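Local coordinates for protein UDP-N-acetylglucosamine 3-dehydrogenase (Acidithiobacillus ferrooxidans, PDB 7BVJ) that catalyses the NAD(+)-dependent oxidation of the glucosamine 3-position of UDP-N-acetylglucosamine to a ketone, a step in making the diamino sugar of some lipid A, at residues Gln127-Ala132 with Asn238-Tyr243; Leu140-Leu145 with Arg220-Phe225; Asp160-Asp165 with Leu209-Val214; Leu168-Thr173 with Arg294-Ala299. All blocks are in the same frame, centred on the assembly; numbering follows the deposited sequence.

Contact 1 (Gln127-Ala132 with Asn238-Tyr243); sequences QYLRQA and NTLHIY
Tyr-128 and Leu-129 of helix 124-132 pack on Leu-240 and Ile-242 of strand 239-245, an apolar helix-on-sheet contact without a hydrogen bond across it. The two strand residues are alternate ones, so both side chains leave the same face of the sheet and point at the helix. Leu-240 CD2 comes up to Tyr-128 CD1 at 3.5 Å, the leucine side chain crossing the tyrosine at about a right angle. Ile-242 takes the ring at its edge, near the ring plane, with CD1 3.9 Å from Tyr-128 CE1. The same Ile-242 CD1 also meets Leu-129 CD2 at 4.1 Å, the two side chains sliding past each other in opposite directions. On Leu-129 the other methyl, CD1, is left for Leu-240 CD1. Val-261 of the next strand touches Tyr-128, and Ala-231 and Val-233 of strand 229-234 touch Leu-129. A helix laid on one face of a largely antiparallel sheet in this way is part of the alpha/beta C-terminal domain of Gfo/Idh/MocA oxidoreductases.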
loop_
_atom_site.group_PDB
_atom_site.type_symbol
_atom_site.label_atom_id
_atom_site.label_comp_id
_atom_site.label_asym_id
_atom_site.label_seq_id
_atom_site.Cartn_x
_atom_site.Cartn_y
_atom_site.Cartn_z
ATOM N N GLN A 127 -1.886 -12.983 2.480
ATOM C CA GLN A 127 -2.530 -13.880 1.529
ATOM C C GLN A 127 -2.921 -15.181 2.209
ATOM O O GLN A 127 -4.030 -15.685 2.009
ATOM C CB GLN A 127 -1.606 -14.144 0.336
ATOM C CG GLN A 127 -2.183 -15.093 -0.726
ATOM C CD GLN A 127 -1.693 -14.765 -2.138
ATOM O OE1 GLN A 127 -1.508 -13.590 -2.490
ATOM N NE2 GLN A 127 -1.476 -15.803 -2.950
ATOM N N TYR A 128 -2.029 -15.714 3.048
ATOM C CA TYR A 128 -2.339 -16.942 3.763
ATOM C C TYR A 128 -3.533 -16.757 4.691
ATOM O O TYR A 128 -4.409 -17.631 4.774
ATOM C CB TYR A 128 -1.119 -17.413 4.554
ATOM C CG TYR A 128 -1.377 -18.715 5.292
ATOM C CD1 TYR A 128 -1.896 -18.714 6.581
ATOM C CD2 TYR A 128 -1.112 -19.939 4.695
ATOM C CE1 TYR A 128 -2.140 -19.883 7.249
ATOM C CE2 TYR A 128 -1.352 -21.115 5.361
ATOM C CZ TYR A 128 -1.866 -21.079 6.636
ATOM O OH TYR A 128 -2.101 -22.247 7.306
ATOM N N LEU A 129 -3.575 -15.635 5.414
ATOM C CA LEU A 129 -4.655 -15.429 6.376
ATOM C C LEU A 129 -5.980 -15.187 5.667
ATOM O O LEU A 129 -7.039 -15.607 6.148
ATOM C CB LEU A 129 -4.319 -14.261 7.312
ATOM C CG LEU A 129 -3.260 -14.564 8.367
ATOM C CD1 LEU A 129 -2.772 -13.288 8.989
ATOM C CD2 LEU A 129 -3.841 -15.531 9.405
ATOM N N ARG A 130 -5.945 -14.513 4.519
ATOM C CA ARG A 130 -7.167 -14.369 3.742
ATOM C C ARG A 130 -7.640 -15.729 3.230
ATOM O O ARG A 130 -8.839 -16.022 3.264
ATOM C CB ARG A 130 -6.960 -13.372 2.590
ATOM C CG ARG A 130 -6.780 -11.892 3.057
ATOM C CD ARG A 130 -6.990 -10.891 1.912
ATOM N NE ARG A 130 -8.402 -10.665 1.600
ATOM C CZ ARG A 130 -8.861 -10.269 0.415
ATOM N NH1 ARG A 130 -8.017 -10.049 -0.584
ATOM N NH2 ARG A 130 -10.167 -10.090 0.226
ATOM N N GLN A 131 -6.711 -16.586 2.781
ATOM C CA GLN A 131 -7.124 -17.894 2.286
ATOM C C GLN A 131 -7.572 -18.831 3.403
ATOM O O GLN A 131 -8.280 -19.804 3.126
ATOM C CB GLN A 131 -6.000 -18.540 1.485
ATOM C CG GLN A 131 -5.933 -18.042 0.045
ATOM C CD GLN A 131 -7.011 -18.647 -0.857
ATOM O OE1 GLN A 131 -8.064 -19.108 -0.387
ATOM N NE2 GLN A 131 -6.744 -18.653 -2.165
ATOM N N ALA A 132 -7.193 -18.555 4.655
ATOM C CA ALA A 132 -7.685 -19.357 5.774
ATOM C C ALA A 132 -9.145 -19.076 6.123
ATOM O O ALA A 132 -9.748 -19.879 6.840
ATOM C CB ALA A 132 -6.811 -19.145 7.011
ATOM N N ASN A 238 9.093 -12.008 7.725
ATOM C CA ASN A 238 8.204 -12.878 6.952
ATOM C C ASN A 238 7.803 -14.135 7.733
ATOM O O ASN A 238 7.850 -15.256 7.212
ATOM C CB ASN A 238 8.837 -13.242 5.601
ATOM C CG ASN A 238 7.805 -13.683 4.559
ATOM O OD1 ASN A 238 6.844 -12.967 4.271
ATOM N ND2 ASN A 238 8.010 -14.864 3.986
ATOM N N THR A 239 7.373 -13.942 8.988
ATOM C CA THR A 239 6.922 -15.060 9.812
ATOM C C THR A 239 5.487 -14.870 10.279
ATOM O O THR A 239 5.035 -13.748 10.515
ATOM C CB THR A 239 7.812 -15.269 11.050
ATOM O OG1 THR A 239 7.734 -14.123 11.904
ATOM C CG2 THR A 239 9.268 -15.509 10.642
ATOM N N LEU A 240 4.779 -15.995 10.447
ATOM C CA LEU A 240 3.388 -15.983 10.884
ATOM C C LEU A 240 3.146 -17.099 11.894
ATOM O O LEU A 240 3.535 -18.249 11.663
ATOM C CB LEU A 240 2.436 -16.122 9.686
ATOM C CG LEU A 240 1.002 -16.600 9.936
ATOM C CD1 LEU A 240 0.219 -15.593 10.750
ATOM C CD2 LEU A 240 0.317 -16.843 8.623
ATOM N N HIS A 241 2.507 -16.759 13.011
ATOM C CA HIS A 241 2.178 -17.722 14.058
ATOM C C HIS A 241 0.705 -17.612 14.402
ATOM O O HIS A 241 0.199 -16.506 14.598
ATOM C CB HIS A 241 3.018 -17.493 15.313
ATOM C CG HIS A 241 4.424 -17.963 15.173
ATOM N ND1 HIS A 241 4.830 -19.215 15.579
ATOM C CD2 HIS A 241 5.511 -17.370 14.628
ATOM C CE1 HIS A 241 6.118 -19.362 15.316
ATOM N NE2 HIS A 241 6.553 -18.261 14.731
ATOM N N ILE A 242 0.029 -18.753 14.492
ATOM C CA ILE A 242 -1.401 -18.807 14.771
ATOM C C ILE A 242 -1.609 -19.678 15.996
ATOM O O ILE A 242 -1.207 -20.846 16.009
ATOM C CB ILE A 242 -2.195 -19.349 13.576
ATOM C CG1 ILE A 242 -1.926 -18.493 12.344
ATOM C CG2 ILE A 242 -3.682 -19.400 13.884
ATOM C CD1 ILE A 242 -2.557 -19.043 11.074
ATOM N N TYR A 243 -2.230 -19.116 17.022
ATOM C CA TYR A 243 -2.517 -19.838 18.249
ATOM C C TYR A 243 -4.002 -20.163 18.277
ATOM O O TYR A 243 -4.835 -19.288 18.004
ATOM C CB TYR A 243 -2.134 -19.032 19.499
ATOM C CG TYR A 243 -0.666 -18.637 19.639
ATOM C CD1 TYR A 243 0.226 -18.755 18.572
ATOM C CD2 TYR A 243 -0.177 -18.128 20.842
ATOM C CE1 TYR A 243 1.558 -18.380 18.693
ATOM C CE2 TYR A 243 1.163 -17.755 20.976
ATOM C CZ TYR A 243 2.025 -17.888 19.895
ATOM O OH TYR A 243 3.355 -17.531 19.997
#

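Contact 2 (Leu140-Leu145 with Arg220-Phe225); sequences LEAERL and RRMRIF. With F8U ((2R,3R)-2,3-bis(oxidanyl)butane-1,4-disulfonic acid), chain F.
Glu-143 OE2 takes two arginines of the neighbouring strand. Arg-223 NH2 donates to Glu-143 OE2 at 3.2 Å, with OE2 in the guanidinium plane but the nitrogen well above the carboxylate plane. Arg-221 NH2 is nearer to Glu-143 OE2, at 3.0 Å, yet its N-H...O angle of 129° makes that bond weak; Glu-143 and Arg-221 lie side by side, pointing the same way. Arg-223 NE adds a weak, long salt bridge of 3.5 Å to Glu-141 OE1, while Glu-141 OE2 goes to Tyr-139 OH. Over one face of the Arg-223 guanidinium, offset toward the rim, sits C01 of the bound disulfonic acid, 3.6 Å above the plane; Tyr-230 and Ser-232 complete that pocket. An alanine in place of Arg-223 would probably cost Glu-143 OE2 its straighter salt bridge and Glu-141 OE1 its long one, and take a wall from the ligand site. Beneath this charged network, strands 139-147 and 219-225 run antiparallel in the mixed sheet of the C-terminal domain, with Glu-141/Arg-223 and Glu-143/Arg-221 as hydrogen-bonded pairs. The opposite face carries Ala-142, whose CB meets Met-222 CE at 3.8 Å, and Arg-144, whose NH1 lies 3.3 Å from Arg-220 CD while its NH2 is salt-bridged to Asp-165.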
loop_
_atom_site.group_PDB
_atom_site.type_symbol
_atom_site.label_atom_id
_atom_site.label_comp_id
_atom_site.label_asym_id
_atom_site.label_seq_id
_atom_site.Cartn_x
_atom_site.Cartn_y
_atom_site.Cartn_z
ATOM N N LEU A 140 -7.249 -5.681 16.074
ATOM C CA LEU A 140 -5.937 -5.653 15.421
ATOM C C LEU A 140 -5.023 -4.651 16.131
ATOM O O LEU A 140 -5.437 -3.533 16.449
ATOM C CB LEU A 140 -6.007 -5.274 13.929
ATOM C CG LEU A 140 -7.043 -5.828 12.970
ATOM C CD1 LEU A 140 -8.326 -5.029 13.103
ATOM C CD2 LEU A 140 -6.532 -5.745 11.541
ATOM N N GLU A 141 -3.774 -5.062 16.358
ATOM C CA GLU A 141 -2.757 -4.271 17.032
ATOM C C GLU A 141 -1.525 -4.283 16.137
ATOM O O GLU A 141 -0.984 -5.354 15.859
ATOM C CB GLU A 141 -2.431 -4.890 18.389
ATOM C CG GLU A 141 -2.168 -3.939 19.492
ATOM C CD GLU A 141 -2.095 -4.646 20.837
ATOM O OE1 GLU A 141 -1.379 -5.667 20.948
ATOM O OE2 GLU A 141 -2.759 -4.175 21.781
ATOM N N ALA A 142 -1.066 -3.120 15.684
ATOM C CA ALA A 142 0.035 -3.125 14.722
ATOM C C ALA A 142 1.067 -2.059 15.056
ATOM O O ALA A 142 0.749 -1.021 15.652
ATOM C CB ALA A 142 -0.463 -2.948 13.262
ATOM N N GLU A 143 2.318 -2.345 14.663
ATOM C CA GLU A 143 3.442 -1.416 14.789
ATOM C C GLU A 143 4.214 -1.341 13.474
ATOM O O GLU A 143 4.636 -2.373 12.935
ATOM C CB GLU A 143 4.399 -1.825 15.919
ATOM C CG GLU A 143 3.745 -1.997 17.269
ATOM C CD GLU A 143 4.601 -2.809 18.212
ATOM O OE1 GLU A 143 5.452 -2.207 18.916
ATOM O OE2 GLU A 143 4.427 -4.049 18.232
ATOM N N ARG A 144 4.408 -0.124 12.967
ATOM C CA ARG A 144 5.242 0.120 11.789
ATOM C C ARG A 144 6.240 1.217 12.155
ATOM O O ARG A 144 5.916 2.406 12.111
ATOM C CB ARG A 144 4.398 0.513 10.587
ATOM C CG ARG A 144 5.062 0.266 9.257
ATOM C CD ARG A 144 4.020 0.216 8.137
ATOM N NE ARG A 144 3.190 -0.990 8.193
ATOM C CZ ARG A 144 3.453 -2.119 7.531
ATOM N NH1 ARG A 144 4.537 -2.206 6.761
ATOM N NH2 ARG A 144 2.631 -3.160 7.639
ATOM N N LEU A 145 7.446 0.805 12.508
ATOM C CA LEU A 145 8.468 1.656 13.093
ATOM C C LEU A 145 9.675 1.643 12.174
ATOM O O LEU A 145 10.253 0.581 11.922
ATOM C CB LEU A 145 8.852 1.149 14.486
ATOM C CG LEU A 145 7.751 0.596 15.392
ATOM C CD1 LEU A 145 8.318 0.211 16.757
ATOM C CD2 LEU A 145 6.626 1.620 15.569
ATOM N N ARG A 220 8.044 -4.138 11.999
ATOM C CA ARG A 220 6.840 -4.211 11.168
ATOM C C ARG A 220 6.074 -5.442 11.631
ATOM O O ARG A 220 6.325 -6.548 11.132
ATOM C CB ARG A 220 7.194 -4.308 9.683
ATOM C CG ARG A 220 7.330 -3.001 8.964
ATOM C CD ARG A 220 7.538 -3.239 7.493
ATOM N NE ARG A 220 8.736 -2.573 7.004
ATOM C CZ ARG A 220 9.170 -2.634 5.746
ATOM N NH1 ARG A 220 8.498 -3.349 4.843
ATOM N NH2 ARG A 220 10.276 -1.983 5.391
ATOM N N ARG A 221 5.152 -5.249 12.575
ATOM C CA ARG A 221 4.461 -6.362 13.203
ATOM C C ARG A 221 2.967 -6.079 13.293
ATOM O O ARG A 221 2.535 -4.919 13.298
ATOM C CB ARG A 221 5.064 -6.648 14.577
ATOM C CG ARG A 221 6.534 -7.095 14.485
ATOM C CD ARG A 221 7.084 -7.606 15.807
ATOM N NE ARG A 221 6.741 -6.737 16.929
ATOM C CZ ARG A 221 7.582 -5.887 17.511
ATOM N NH1 ARG A 221 8.834 -5.778 17.076
ATOM N NH2 ARG A 221 7.168 -5.141 18.530
ATOM N N MET A 222 2.181 -7.160 13.324
ATOM C CA MET A 222 0.733 -7.072 13.514
ATOM C C MET A 222 0.244 -8.295 14.271
ATOM O O MET A 222 0.439 -9.431 13.826
ATOM C CB MET A 222 -0.025 -6.959 12.190
ATOM C CG MET A 222 -1.553 -6.823 12.375
ATOM S SD MET A 222 -2.464 -6.644 10.818
ATOM C CE MET A 222 -2.212 -4.911 10.502
ATOM N N ARG A 223 -0.412 -8.064 15.397
ATOM C CA ARG A 223 -1.141 -9.101 16.097
ATOM C C ARG A 223 -2.633 -8.940 15.808
ATOM O O ARG A 223 -3.151 -7.820 15.712
ATOM C CB ARG A 223 -0.832 -9.043 17.596
ATOM C CG ARG A 223 0.604 -9.493 17.879
ATOM C CD ARG A 223 1.087 -9.161 19.290
ATOM N NE ARG A 223 1.095 -7.722 19.569
ATOM C CZ ARG A 223 2.039 -6.867 19.166
ATOM N NH1 ARG A 223 3.084 -7.274 18.452
ATOM N NH2 ARG A 223 1.931 -5.593 19.478
ATOM N N ILE A 224 -3.304 -10.071 15.599
ATOM C CA ILE A 224 -4.682 -10.113 15.140
ATOM C C ILE A 224 -5.446 -11.095 16.020
ATOM O O ILE A 224 -4.993 -12.227 16.230
ATOM C CB ILE A 224 -4.758 -10.521 13.661
ATOM C CG1 ILE A 224 -3.766 -9.699 12.817
ATOM C CG2 ILE A 224 -6.164 -10.399 13.163
ATOM C CD1 ILE A 224 -3.824 -10.006 11.338
ATOM N N PHE A 225 -6.595 -10.665 16.535
ATOM C CA PHE A 225 -7.391 -11.437 17.479
ATOM C C PHE A 225 -8.777 -11.684 16.899
ATOM O O PHE A 225 -9.525 -10.734 16.614
ATOM C CB PHE A 225 -7.516 -10.712 18.825
ATOM C CG PHE A 225 -6.202 -10.434 19.510
ATOM C CD1 PHE A 225 -5.788 -11.206 20.588
ATOM C CD2 PHE A 225 -5.392 -9.375 19.098
ATOM C CE1 PHE A 225 -4.573 -10.937 21.222
ATOM C CE2 PHE A 225 -4.185 -9.107 19.731
ATOM C CZ PHE A 225 -3.779 -9.892 20.791
HETATM C C01 F8U F . 3.255 -8.479 22.430
HETATM C C02 F8U F . 4.637 -9.135 22.542
HETATM C C03 F8U F . 5.027 -10.225 21.543
HETATM C C04 F8U F . 3.907 -10.963 20.835
HETATM O O06 F8U F . 5.849 -12.838 19.971
HETATM O O07 F8U F . 3.663 -13.486 19.775
HETATM O O08 F8U F . 4.646 -11.721 18.371
HETATM O O09 F8U F . 5.742 -11.175 22.243
HETATM O O10 F8U F . 5.600 -8.156 22.345
HETATM O O12 F8U F . 1.467 -9.099 24.514
HETATM O O13 F8U F . 0.604 -9.385 22.430
HETATM O O14 F8U F . 2.415 -10.913 23.090
HETATM S S05 F8U F . 4.505 -12.269 19.703
HETATM S S11 F8U F . 1.919 -9.498 23.151
HETATM O O HOH W 1 10.125 -0.445 9.274
#

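Contact 3 (Asp160-Asp165 with Leu209-Val214); sequences DLMIHD and LAASRV
Met-162 reaches from the helix to the strand and crosses the Leu-209 side chain obliquely, its CG 4.0 Å from Leu-209 CB. With CG anti to the backbone N (chi1 -160°) and a bend at chi3 (-81°), the methionine ends with CE against the backbone, 3.2 Å from Leu-209 O. An alanine in place of Met-162 would probably open a gap beside Leu-209 CB and its carbonyl. Ala-211 CB, pointing at the helix, touches two successive residues, 3.9 Å from Leu-161 CB and 4.0 Å from Met-162 CB. Leu-161 then turns CD1 to Ser-212 O, at 3.4 Å, and Leu-209 sends CD1 to the Asp-165 backbone. The carboxylate of Asp-165 is held from two sources: a water donates to OD2 at 2.6 Å and also to Ala-210 O, while OD1 pairs with Arg-144. The helix segment 160-165 runs nearly antiparallel, at 155°, to strand residues 209-212 on one face of the sheet, where Ala-197 of strand 194-201 touches Met-162 and Ala-142 of strand 139-147 touches both Leu-209 and Asp-165.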
loop_
_atom_site.group_PDB
_atom_site.type_symbol
_atom_site.label_atom_id
_atom_site.label_comp_id
_atom_site.label_asym_id
_atom_site.label_seq_id
_atom_site.Cartn_x
_atom_site.Cartn_y
_atom_site.Cartn_z
ATOM N N ASP A 160 2.283 7.678 4.837
ATOM C CA ASP A 160 3.305 6.826 4.246
ATOM C C ASP A 160 3.617 5.568 5.048
ATOM O O ASP A 160 4.234 4.659 4.492
ATOM C CB ASP A 160 4.613 7.615 4.046
ATOM C CG ASP A 160 4.423 8.862 3.191
ATOM O OD1 ASP A 160 3.759 8.777 2.132
ATOM O OD2 ASP A 160 4.921 9.937 3.593
ATOM N N LEU A 161 3.267 5.509 6.339
ATOM C CA LEU A 161 3.499 4.322 7.156
ATOM C C LEU A 161 2.198 3.698 7.636
ATOM O O LEU A 161 1.907 2.543 7.302
ATOM C CB LEU A 161 4.372 4.660 8.373
ATOM C CG LEU A 161 5.764 5.251 8.199
ATOM C CD1 LEU A 161 6.357 5.537 9.560
ATOM C CD2 LEU A 161 6.650 4.283 7.418
ATOM N N MET A 162 1.381 4.451 8.373
ATOM C CA MET A 162 0.236 3.845 9.038
ATOM C C MET A 162 -0.808 3.386 8.038
ATOM O O MET A 162 -1.563 2.441 8.315
ATOM C CB MET A 162 -0.389 4.821 10.031
ATOM C CG MET A 162 -1.240 4.109 11.064
ATOM S SD MET A 162 -2.247 5.197 12.053
ATOM C CE MET A 162 -1.061 5.778 13.286
ATOM N N ILE A 163 -0.837 4.018 6.867
ATOM C CA ILE A 163 -1.856 3.717 5.870
ATOM C C ILE A 163 -1.819 2.251 5.464
ATOM O O ILE A 163 -2.851 1.692 5.073
ATOM C CB ILE A 163 -1.679 4.649 4.658
ATOM C CG1 ILE A 163 -2.928 4.631 3.777
ATOM C CG2 ILE A 163 -0.449 4.247 3.870
ATOM C CD1 ILE A 163 -3.035 5.802 2.867
ATOM N N HIS A 164 -0.659 1.593 5.592
ATOM C CA HIS A 164 -0.576 0.153 5.327
ATOM C C HIS A 164 -1.512 -0.628 6.230
ATOM O O HIS A 164 -2.328 -1.442 5.766
ATOM C CB HIS A 164 0.852 -0.353 5.535
ATOM C CG HIS A 164 1.818 0.111 4.491
ATOM N ND1 HIS A 164 1.626 -0.122 3.146
ATOM C CD2 HIS A 164 2.982 0.798 4.593
ATOM C CE1 HIS A 164 2.633 0.392 2.464
ATOM N NE2 HIS A 164 3.467 0.960 3.317
ATOM N N ASP A 165 -1.394 -0.403 7.537
ATOM C CA ASP A 165 -2.180 -1.173 8.485
ATOM C C ASP A 165 -3.611 -0.671 8.572
ATOM O O ASP A 165 -4.521 -1.470 8.811
ATOM C CB ASP A 165 -1.479 -1.157 9.837
ATOM C CG ASP A 165 -0.045 -1.646 9.726
ATOM O OD1 ASP A 165 0.144 -2.752 9.180
ATOM O OD2 ASP A 165 0.888 -0.912 10.133
ATOM N N LEU A 209 -3.222 1.122 16.072
ATOM C CA LEU A 209 -2.182 1.157 15.047
ATOM C C LEU A 209 -1.131 2.209 15.371
ATOM O O LEU A 209 -1.447 3.399 15.457
ATOM C CB LEU A 209 -2.787 1.460 13.675
ATOM C CG LEU A 209 -4.005 0.607 13.320
ATOM C CD1 LEU A 209 -4.448 0.927 11.898
ATOM C CD2 LEU A 209 -3.610 -0.854 13.453
ATOM N N ALA A 210 0.122 1.781 15.489
ATOM C CA ALA A 210 1.228 2.668 15.818
ATOM C C ALA A 210 2.176 2.795 14.630
ATOM O O ALA A 210 2.397 1.834 13.889
ATOM C CB ALA A 210 1.977 2.159 17.056
ATOM N N ALA A 211 2.726 3.990 14.442
ATOM C CA ALA A 211 3.718 4.202 13.401
ATOM C C ALA A 211 4.740 5.221 13.890
ATOM O O ALA A 211 4.394 6.147 14.620
ATOM C CB ALA A 211 3.064 4.665 12.090
ATOM N N SER A 212 6.002 5.023 13.508
ATOM C CA SER A 212 7.098 5.899 13.913
ATOM C C SER A 212 8.176 5.936 12.830
ATOM O O SER A 212 8.445 4.929 12.161
ATOM C CB SER A 212 7.726 5.450 15.235
ATOM O OG SER A 212 8.845 6.271 15.553
ATOM N N ARG A 213 8.804 7.105 12.685
ATOM C CA ARG A 213 9.925 7.299 11.772
ATOM C C ARG A 213 11.231 7.613 12.494
ATOM O O ARG A 213 12.202 8.017 11.845
ATOM C CB ARG A 213 9.610 8.410 10.758
ATOM C CG ARG A 213 9.318 9.743 11.380
ATOM C CD ARG A 213 9.112 10.830 10.347
ATOM N NE ARG A 213 8.997 12.130 10.997
ATOM C CZ ARG A 213 8.507 13.223 10.425
ATOM N NH1 ARG A 213 8.094 13.189 9.168
ATOM N NH2 ARG A 213 8.442 14.358 11.115
ATOM N N VAL A 214 11.294 7.424 13.809
ATOM C CA VAL A 214 12.495 7.762 14.567
ATOM C C VAL A 214 12.975 6.631 15.479
ATOM O O VAL A 214 13.577 6.896 16.523
ATOM C CB VAL A 214 12.253 9.034 15.403
ATOM C CG1 VAL A 214 12.068 10.240 14.508
ATOM C CG2 VAL A 214 11.039 8.844 16.331
HETATM O O HOH W 2 0.624 1.121 11.705
#

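Contact 4 (Leu168-Thr173 with Arg294-Ala299); sequences LTLLLT and RRVLAA
Helix 157-173 meets the C-terminal helix 290-312 in a helix-helix packing in which Leu-170 and Arg-295 make the main contact. Leu-170 points at the other helix, and with CG beside its backbone N (chi1 -68°) and CD1 extended beyond it (chi2 167°) it lays CD1 on the backbone there, 3.7 Å from Val-296 CA. The same methyl touches Val-296 CB at 4.0 Å and Ala-299 CB at 4.2 Å, so one methyl group rests against residues from successive turns. The short helix segments run at 127° to each other with axes 10.2 Å apart at closest. Helix 157-173 lies on the sheet of the C-terminal domain, and helix 290-312, the last of the chain, packs on it here. Arg-295, partly exposed, comes at the leucine from the other helix. Its chain bends at chi3, and the guanidinium presents its edge to Leu-170, with Arg-295 NH2 3.6 Å from Leu-170 CB. Behind the leucine, Thr-173 OG1 donates to Thr-169 O at 2.6 Å; that carbonyl also takes Thr-173 N from the opposite face of its plane. Met-199 of strand 194-201 reaches Ala-299.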
loop_
_atom_site.group_PDB
_atom_site.type_symbol
_atom_site.label_atom_id
_atom_site.label_comp_id
_atom_site.label_asym_id
_atom_site.label_seq_id
_atom_site.Cartn_x
_atom_site.Cartn_y
_atom_site.Cartn_z
ATOM N N LEU A 168 -5.001 -2.691 5.688
ATOM C CA LEU A 168 -5.154 -4.079 6.097
ATOM C C LEU A 168 -6.365 -4.247 6.999
ATOM O O LEU A 168 -7.133 -5.201 6.854
ATOM C CB LEU A 168 -3.895 -4.559 6.817
ATOM C CG LEU A 168 -2.679 -4.789 5.919
ATOM C CD1 LEU A 168 -1.421 -5.140 6.735
ATOM C CD2 LEU A 168 -2.999 -5.864 4.859
ATOM N N THR A 169 -6.538 -3.321 7.939
ATOM C CA THR A 169 -7.696 -3.320 8.819
ATOM C C THR A 169 -8.990 -3.285 8.020
ATOM O O THR A 169 -9.895 -4.118 8.220
ATOM C CB THR A 169 -7.608 -2.103 9.732
ATOM O OG1 THR A 169 -6.485 -2.237 10.630
ATOM C CG2 THR A 169 -8.916 -1.930 10.475
ATOM N N LEU A 170 -9.104 -2.308 7.114
ATOM C CA LEU A 170 -10.348 -2.194 6.357
ATOM C C LEU A 170 -10.591 -3.440 5.512
ATOM O O LEU A 170 -11.739 -3.853 5.336
ATOM C CB LEU A 170 -10.342 -0.936 5.486
ATOM C CG LEU A 170 -10.396 0.391 6.263
ATOM C CD1 LEU A 170 -10.063 1.558 5.356
ATOM C CD2 LEU A 170 -11.743 0.622 6.935
ATOM N N LEU A 171 -9.525 -4.071 5.015
ATOM C CA LEU A 171 -9.689 -5.222 4.131
ATOM C C LEU A 171 -10.070 -6.478 4.909
ATOM O O LEU A 171 -11.018 -7.177 4.547
ATOM C CB LEU A 171 -8.405 -5.463 3.337
ATOM C CG LEU A 171 -8.436 -6.618 2.337
ATOM C CD1 LEU A 171 -9.239 -6.214 1.135
ATOM C CD2 LEU A 171 -7.036 -7.014 1.944
ATOM N N LEU A 172 -9.336 -6.779 5.973
ATOM C CA LEU A 172 -9.630 -7.962 6.766
ATOM C C LEU A 172 -10.998 -7.877 7.415
ATOM O O LEU A 172 -11.668 -8.906 7.563
ATOM C CB LEU A 172 -8.558 -8.162 7.834
ATOM C CG LEU A 172 -7.168 -8.349 7.240
ATOM C CD1 LEU A 172 -6.157 -8.601 8.335
ATOM C CD2 LEU A 172 -7.177 -9.492 6.229
ATOM N N THR A 173 -11.443 -6.674 7.793
ATOM C CA THR A 173 -12.753 -6.569 8.424
ATOM C C THR A 173 -13.893 -6.380 7.434
ATOM O O THR A 173 -15.014 -6.837 7.691
ATOM C CB THR A 173 -12.779 -5.412 9.425
ATOM O OG1 THR A 173 -12.387 -4.199 8.756
ATOM C CG2 THR A 173 -11.841 -5.708 10.620
ATOM N N ARG A 294 -9.403 4.934 -2.039
ATOM C CA ARG A 294 -10.086 6.091 -1.469
ATOM C C ARG A 294 -10.617 5.790 -0.069
ATOM O O ARG A 294 -10.565 6.654 0.810
ATOM C CB ARG A 294 -11.218 6.537 -2.403
ATOM C CG ARG A 294 -11.948 7.790 -1.966
ATOM C CD ARG A 294 -13.374 7.506 -1.491
ATOM N NE ARG A 294 -14.190 8.719 -1.461
ATOM C CZ ARG A 294 -14.565 9.357 -0.356
ATOM N NH1 ARG A 294 -14.213 8.892 0.836
ATOM N NH2 ARG A 294 -15.302 10.462 -0.440
ATOM N N ARG A 295 -11.150 4.581 0.151
ATOM C CA ARG A 295 -11.586 4.177 1.492
ATOM C C ARG A 295 -10.470 4.373 2.508
ATOM O O ARG A 295 -10.646 5.045 3.545
ATOM C CB ARG A 295 -12.035 2.703 1.487
ATOM C CG ARG A 295 -13.519 2.464 1.212
ATOM C CD ARG A 295 -14.054 1.155 1.856
ATOM N NE ARG A 295 -12.963 0.296 2.309
ATOM C CZ ARG A 295 -12.389 -0.649 1.570
ATOM N NH1 ARG A 295 -12.823 -0.879 0.331
ATOM N NH2 ARG A 295 -11.379 -1.366 2.066
ATOM N N VAL A 296 -9.308 3.779 2.234
ATOM C CA VAL A 296 -8.181 3.903 3.201
ATOM C C VAL A 296 -7.698 5.355 3.252
ATOM O O VAL A 296 -7.284 5.750 4.303
ATOM C CB VAL A 296 -7.043 2.877 3.032
ATOM C CG1 VAL A 296 -6.321 2.940 1.719
ATOM C CG2 VAL A 296 -6.077 2.947 4.181
ATOM N N LEU A 297 -7.729 6.071 2.128
ATOM C CA LEU A 297 -7.301 7.470 2.112
ATOM C C LEU A 297 -8.157 8.328 3.038
ATOM O O LEU A 297 -7.630 9.172 3.772
ATOM C CB LEU A 297 -7.348 8.028 0.687
ATOM C CG LEU A 297 -7.048 9.529 0.573
ATOM C CD1 LEU A 297 -5.573 9.825 0.810
ATOM C CD2 LEU A 297 -7.492 10.100 -0.762
ATOM N N ALA A 298 -9.479 8.136 2.998
ATOM C CA ALA A 298 -10.382 8.863 3.893
ATOM C C ALA A 298 -10.115 8.513 5.356
ATOM O O ALA A 298 -10.073 9.401 6.221
ATOM C CB ALA A 298 -11.842 8.565 3.529
ATOM N N ALA A 299 -9.910 7.226 5.650
ATOM C CA ALA A 299 -9.538 6.854 7.016
ATOM C C ALA A 299 -8.226 7.513 7.447
ATOM O O ALA A 299 -8.088 7.987 8.587
ATOM C CB ALA A 299 -9.434 5.333 7.128
#

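Contacts 1, 2 and 3 all reach the same mixed sheet, and contacts 3 and 4 share helix 157-173. Contacts 1, 3 and 4 are mainly apolar and buried, each with its own margin: the Tyr-128 ring in contact 1, the water between Asp-165 and Ala-210 in contact 3, Arg-295 in contact 4. Contact 2 is partly buried and pairs strands, with charges on one face. Its other face joins the rest: a salt bridge ties it to contact 3, Met-222 packs on Leu-168 of contact 4, and Ile-224 meets Leu-129 of contact 1. Along the chain, contact 3 is nested within contact 2, and contact 2 within contact 1, whereas contact 4 crosses all three, bringing the C-terminal helix back onto the domain.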